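Local coordinates for hydroquinone dioxygenase small subunit (Pseudomonas sp., PDB 4ZXA), which forms the small, cupin-family subunit of a two-subunit enzyme that probably acts as an iron-dependent hydroquinone 1,2-dioxygenase, at residues A[55-60]-A[152-157]. Numbering follows the deposited sequence.
Sequences VGLNLG and TIKGPL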
ATOM      1  N   VAL A  55      -2.850  20.886  29.783  1.00 24.14           N
ATOM      2  CA  VAL A  55      -2.582  20.779  28.347  1.00 26.45           C
ATOM      3  C   VAL A  55      -3.412  19.662  27.723  1.00 28.96           C
ATOM      4  O   VAL A  55      -3.535  19.577  26.506  1.00 30.05           O
ATOM      5  CB  VAL A  55      -1.071  20.578  28.048  1.00 24.86           C
ATOM      6  CG1 VAL A  55      -0.296  21.836  28.447  1.00 28.01           C
ATOM      7  CG2 VAL A  55      -0.522  19.384  28.804  1.00 22.77           C
ATOM      8  N   GLY A  56      -4.006  18.825  28.567  1.00 27.51           N
ATOM      9  CA  GLY A  56      -4.949  17.829  28.098  1.00 20.75           C
ATOM     10  C   GLY A  56      -6.085  17.690  29.090  1.00 26.54           C
ATOM     11  O   GLY A  56      -5.849  17.630  30.302  1.00 26.13           O
ATOM     12  N   LEU A  57      -7.318  17.631  28.586  1.00 23.59           N
ATOM     13  CA  LEU A  57      -8.488  17.475  29.443  1.00 24.66           C
ATOM     14  C   LEU A  57      -9.513  16.487  28.868  1.00 23.91           C
ATOM     15  O   LEU A  57     -10.051  16.705  27.778  1.00 20.04           O
ATOM     16  CB  LEU A  57      -9.147  18.833  29.686  1.00 20.68           C
ATOM     17  CG  LEU A  57     -10.448  18.804  30.482  1.00 21.46           C
ATOM     18  CD1 LEU A  57     -10.241  18.167  31.847  1.00 22.08           C
ATOM     19  CD2 LEU A  57     -10.993  20.219  30.619  1.00 26.36           C
ATOM     20  N   ASN A  58      -9.783  15.407  29.599  1.00 21.44           N
ATOM     21  CA  ASN A  58     -10.737  14.396  29.126  1.00 21.39           C
ATOM     22  C   ASN A  58     -11.676  13.958  30.229  1.00 24.88           C
ATOM     23  O   ASN A  58     -11.272  13.244  31.155  1.00 23.79           O
ATOM     24  CB  ASN A  58     -10.015  13.179  28.526  1.00 25.84           C
ATOM     25  CG  ASN A  58     -10.952  12.282  27.717  1.00 28.03           C
ATOM     26  OD1 ASN A  58     -12.143  12.203  28.005  1.00 29.57           O
ATOM     27  ND2 ASN A  58     -10.419  11.617  26.695  1.00 20.96           N
ATOM     28  N   LEU A  59     -12.928  14.395  30.143  1.00 18.75           N
ATOM     29  CA  LEU A  59     -13.894  14.064  31.181  1.00 19.93           C
ATOM     30  C   LEU A  59     -13.332  14.284  32.598  1.00 26.07           C
ATOM     31  O   LEU A  59     -13.487  13.441  33.482  1.00 25.20           O
ATOM     32  CB  LEU A  59     -14.367  12.616  31.034  1.00 21.23           C
ATOM     33  CG  LEU A  59     -15.712  12.342  31.716  1.00 25.79           C
ATOM     34  CD1 LEU A  59     -16.840  12.969  30.899  1.00 22.17           C
ATOM     35  CD2 LEU A  59     -15.935  10.852  31.922  1.00 24.29           C
ATOM     36  N   GLY A  60     -12.662  15.410  32.817  1.00 26.56           N
ATOM     37  CA  GLY A  60     -12.205  15.731  34.152  1.00 24.91           C
ATOM     38  C   GLY A  60     -10.848  15.164  34.496  1.00 22.28           C
ATOM     39  O   GLY A  60     -10.283  15.501  35.525  1.00 21.32           O
ATOM     40  N   THR A 152      -3.116  13.488  36.347  1.00 18.72           N
ATOM     41  CA  THR A 152      -3.941  13.637  37.539  1.00 25.27           C
ATOM     42  C   THR A 152      -5.388  13.987  37.186  1.00 24.27           C
ATOM     43  O   THR A 152      -5.839  13.709  36.073  1.00 24.00           O
ATOM     44  CB  THR A 152      -3.326  14.686  38.521  1.00 24.26           C
ATOM     45  OG1 THR A 152      -4.039  14.665  39.766  1.00 25.37           O
ATOM     46  CG2 THR A 152      -3.363  16.096  37.922  1.00 19.84           C
ATOM     47  N   ILE A 153      -6.107  14.608  38.124  1.00 21.84           N
ATOM     48  CA  ILE A 153      -7.497  14.987  37.906  1.00 20.96           C
ATOM     49  C   ILE A 153      -7.686  16.480  38.140  1.00 24.01           C
ATOM     50  O   ILE A 153      -7.115  17.031  39.067  1.00 27.05           O
ATOM     51  CB  ILE A 153      -8.422  14.183  38.843  1.00 23.04           C
ATOM     52  CG1 ILE A 153      -8.238  12.682  38.577  1.00 25.06           C
ATOM     53  CG2 ILE A 153      -9.882  14.631  38.704  1.00 23.65           C
ATOM     54  CD1 ILE A 153      -9.084  11.774  39.458  1.00 28.00           C
ATOM     55  N   LYS A 154      -8.481  17.136  37.298  1.00 25.01           N
ATOM     56  CA  LYS A 154      -8.698  18.580  37.422  1.00 25.21           C
ATOM     57  C   LYS A 154      -9.037  18.922  38.869  1.00 31.45           C
ATOM     58  O   LYS A 154      -9.934  18.315  39.460  1.00 28.56           O
ATOM     59  CB  LYS A 154      -9.818  19.056  36.489  1.00 26.54           C
ATOM     60  CG  LYS A 154      -9.574  20.414  35.820  1.00 26.05           C
ATOM     61  CD  LYS A 154     -10.526  21.456  36.347  1.00 32.89           C
ATOM     62  CE  LYS A 154     -11.698  21.707  35.428  1.00 34.41           C
ATOM     63  NZ  LYS A 154     -11.286  22.513  34.263  1.00 46.63           N
ATOM     64  N   GLY A 155      -8.298  19.878  39.433  1.00 29.68           N
ATOM     65  CA  GLY A 155      -8.489  20.318  40.804  1.00 29.24           C
ATOM     66  C   GLY A 155      -8.340  21.821  40.993  1.00 32.32           C
ATOM     67  O   GLY A 155      -8.254  22.570  40.015  1.00 29.09           O
ATOM     68  N   PRO A 156      -8.312  22.269  42.258  1.00 32.02           N
ATOM     69  CA  PRO A 156      -8.238  23.687  42.649  1.00 32.77           C
ATOM     70  C   PRO A 156      -7.011  24.404  42.093  1.00 29.90           C
ATOM     71  O   PRO A 156      -7.089  25.612  41.858  1.00 30.62           O
ATOM     72  CB  PRO A 156      -8.115  23.624  44.174  1.00 33.73           C
ATOM     73  CG  PRO A 156      -8.667  22.306  44.558  1.00 35.27           C
ATOM     74  CD  PRO A 156      -8.334  21.372  43.424  1.00 35.66           C
ATOM     75  N   LEU A 157      -5.912  23.670  41.909  1.00 27.40           N
ATOM     76  CA  LEU A 157      -4.645  24.208  41.407  1.00 26.25           C
ATOM     77  C   LEU A 157      -4.490  24.179  39.878  1.00 32.97           C
ATOM     78  O   LEU A 157      -3.534  24.745  39.337  1.00 31.74           O
ATOM     79  CB  LEU A 157      -3.470  23.444  42.024  1.00 25.96           C
ATOM     80  CG  LEU A 157      -3.020  23.758  43.454  1.00 35.42           C
ATOM     81  CD1 LEU A 157      -4.085  24.516  44.263  1.00 30.17           C
ATOM     82  CD2 LEU A 157      -2.561  22.489  44.183  1.00 24.95           C
TER
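G60 and K154 meet through their backbones: the amide N of K154 gives a hydrogen bond to the carbonyl O of G60, 3.0 Å long. The bond is nearly straight, at 162° about the hydrogen, and its donor is tilted 23° from the carbonyl plane. Strands 52-58 and 61-69 form a beta-hairpin through the short turn L59-G60, and this bond ties that turn to the end of strand 145-153, bringing the CA atoms of G60 and K154 to 5.6 Å. Glycine suits the turn because at its positive phi (88°) a CB would be jammed against the carbonyl O of L59.

The same carbonyl O of G60 is also in van der Waals contact with two side-chain carbons. I153 has CG2 anti to its backbone N, beside its own carbonyl carbon, and this methyl lies 3.3 Å from G60 O; CB of K154 stands 3.7 Å from that oxygen. The branching of I153 at CB thus packs a methyl close beside the hydrogen-bonded carbonyl.

K154 directs its CB toward the turn, and its chain then bends at chi2, chi3 and chi4. NZ of K154 is 4.3 Å from CD2 of L57, a loose approach rather than a bond. Lysine suits this place because its long, flexible chain carries the ammonium past L57 to E160, with which it forms a salt bridge. L57 itself packs on W162 and E160.

Strand 61-69 lies between strands 52-58 and 145-153 and pairs antiparallel with both, so the contact joins the ends of these two strands across the start of 61-69, at the end of the cupin sheet. Helix 162-165 packs against V55 and L57, while the large subunit touches N58, L59 and I153.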